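PDB 4MAD: beta-galactosidase, which probably hydrolyses terminal non-reducing beta-D-galactose residues from beta-D-galactosides, as a family 35 glycoside hydrolase. Local coordinates for residues L53-C58 with G317-S322. Residues are numbered along the deposited sequence; the frame is centred on the assembly and turned at random.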
loop_
_atom_site.group_PDB
_atom_site.type_symbol
_atom_site.label_atom_id
_atom_site.label_comp_id
_atom_site.label_asym_id
_atom_site.label_seq_id
_atom_site.Cartn_x
_atom_site.Cartn_y
_atom_site.Cartn_z
ATOM N N LEU A 53 13.114 -17.754 -1.103
ATOM C CA LEU A 53 14.337 -18.486 -1.278
ATOM C C LEU A 53 15.517 -17.539 -1.229
ATOM O O LEU A 53 16.549 -17.858 -0.688
ATOM C CB LEU A 53 14.306 -19.191 -2.622
ATOM C CG LEU A 53 13.503 -20.465 -2.688
ATOM C CD1 LEU A 53 13.358 -20.934 -4.019
ATOM C CD2 LEU A 53 14.059 -21.497 -1.849
ATOM N N LYS A 54 15.327 -16.376 -1.824
ATOM C CA LYS A 54 16.346 -15.333 -1.800
ATOM C C LYS A 54 16.647 -14.804 -0.383
ATOM O O LYS A 54 17.757 -14.625 0.000
ATOM C CB LYS A 54 16.017 -14.201 -2.757
ATOM C CG LYS A 54 16.212 -14.580 -4.209
ATOM C CD LYS A 54 15.484 -13.764 -5.235
ATOM C CE LYS A 54 15.931 -14.092 -6.599
ATOM N NZ LYS A 54 15.177 -13.552 -7.673
ATOM N N LEU A 55 15.628 -14.586 0.394
ATOM C CA LEU A 55 15.849 -14.146 1.746
ATOM C C LEU A 55 16.584 -15.219 2.561
ATOM O O LEU A 55 17.495 -14.946 3.250
ATOM C CB LEU A 55 14.537 -13.780 2.412
ATOM C CG LEU A 55 13.657 -12.726 1.734
ATOM C CD1 LEU A 55 12.536 -12.360 2.656
ATOM C CD2 LEU A 55 14.425 -11.549 1.359
ATOM N N LYS A 56 16.184 -16.456 2.397
ATOM C CA LYS A 56 16.811 -17.498 3.150
ATOM C C LYS A 56 18.249 -17.520 2.757
ATOM O O LYS A 56 19.065 -17.636 3.573
ATOM C CB LYS A 56 16.158 -18.834 2.881
ATOM C CG LYS A 56 16.837 -19.960 3.512
ATOM C CD LYS A 56 16.574 -20.059 4.937
ATOM C CE LYS A 56 16.696 -21.480 5.479
ATOM N NZ LYS A 56 16.854 -21.528 6.919
ATOM N N ALA A 57 18.542 -17.375 1.488
ATOM C CA ALA A 57 19.892 -17.382 0.983
ATOM C C ALA A 57 20.723 -16.251 1.580
ATOM O O ALA A 57 21.890 -16.394 1.776
ATOM C CB ALA A 57 19.890 -17.298 -0.469
ATOM N N CYS A 58 20.111 -15.126 1.849
ATOM C CA CYS A 58 20.851 -14.012 2.395
ATOM C C CYS A 58 21.330 -14.314 3.790
ATOM O O CYS A 58 22.211 -13.698 4.265
ATOM C CB CYS A 58 20.049 -12.757 2.385
ATOM S SG CYS A 58 20.921 -11.253 2.624
ATOM N N GLY A 317 15.240 -1.930 -1.371
ATOM C CA GLY A 317 15.265 -3.160 -0.627
ATOM C C GLY A 317 16.437 -4.049 -1.025
ATOM O O GLY A 317 17.110 -3.772 -1.949
ATOM N N LEU A 318 16.633 -5.110 -0.259
ATOM C CA LEU A 318 17.665 -6.077 -0.515
ATOM C C LEU A 318 17.419 -6.768 -1.852
ATOM O O LEU A 318 18.345 -7.061 -2.518
ATOM C CB LEU A 318 17.778 -7.076 0.600
ATOM C CG LEU A 318 18.091 -6.494 1.955
ATOM C CD1 LEU A 318 18.153 -7.545 2.985
ATOM C CD2 LEU A 318 19.260 -5.645 1.981
ATOM N N LEU A 319 16.151 -7.002 -2.176
ATOM C CA LEU A 319 15.716 -7.374 -3.517
ATOM C C LEU A 319 15.055 -6.200 -4.172
ATOM O O LEU A 319 14.458 -5.444 -3.510
ATOM C CB LEU A 319 14.702 -8.493 -3.490
ATOM C CG LEU A 319 15.100 -9.701 -2.687
ATOM C CD1 LEU A 319 14.125 -10.763 -2.893
ATOM C CD2 LEU A 319 16.430 -10.134 -3.041
ATOM N N THR A 320 15.183 -6.063 -5.469
ATOM C CA THR A 320 14.585 -4.941 -6.187
ATOM C C THR A 320 13.094 -5.199 -6.297
ATOM O O THR A 320 12.649 -6.242 -5.972
ATOM C CB THR A 320 15.099 -4.798 -7.595
ATOM O OG1 THR A 320 14.680 -5.904 -8.338
ATOM C CG2 THR A 320 16.591 -4.677 -7.639
ATOM N N GLU A 321 12.351 -4.263 -6.845
ATOM C CA GLU A 321 10.880 -4.429 -6.928
ATOM C C GLU A 321 10.540 -5.694 -7.665
ATOM O O GLU A 321 9.677 -6.382 -7.289
ATOM C CB GLU A 321 10.206 -3.277 -7.645
ATOM C CG GLU A 321 8.722 -3.510 -7.982
ATOM C CD GLU A 321 8.021 -2.260 -8.566
ATOM O OE1 GLU A 321 8.763 -1.324 -8.847
ATOM O OE2 GLU A 321 6.796 -2.246 -8.707
ATOM N N SER A 322 11.305 -5.996 -8.705
ATOM C CA SER A 322 11.096 -7.214 -9.466
ATOM C C SER A 322 11.786 -8.452 -8.943
ATOM O O SER A 322 11.693 -9.479 -9.540
ATOM C CB SER A 322 11.478 -7.042 -10.904
ATOM O OG SER A 322 12.798 -6.707 -11.004
#
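The backbone of K54 and L55, in the last turns of helix 48-58, passes that of L319 and L318 in an irregular loop, with K54 CA 8.2 Å from L319 CA and L55 CA 8.6 Å from L318 CA. That spacing is bridged by side chains, chiefly L319, whose branched end lies against the helix. Its CD1 rests on the root of the lysine, 3.9 Å from K54 CB and, further out, 4.0 Å from K54 CD; the other methyl, CD2, sits 4.1 Å from K54 CB. The two side chains cross at a slant. Lysine suits this place because its methylenes offer an apolar surface and carry the charge beyond it. CG of K54 is opposite the carbonyl carbon (chi1 -73°) and the chain beyond it is extended, carrying NZ past the leucine; there it makes a salt bridge with D50, one helical turn earlier, and a hydrogen bond to the carbonyl O of G323, next after S322. The fold is the (beta/alpha)8 barrel of the GH-A clan: helix 48-58 follows the first barrel strand, 34-38, and the loop comes after strand 306-308, beyond the eighth barrel strand, 281-284, and before helix 327-339. The contact thus pairs elements far apart in sequence. The branched end of L55, unlike its CB, reaches toward the loop, bringing CD2 4.3 Å from L319 CD1; leucine suits both buried positions, where each offers the other only methyls. L319 also packs on H288, while C58 and L318 both reach V332 of helix 327-339.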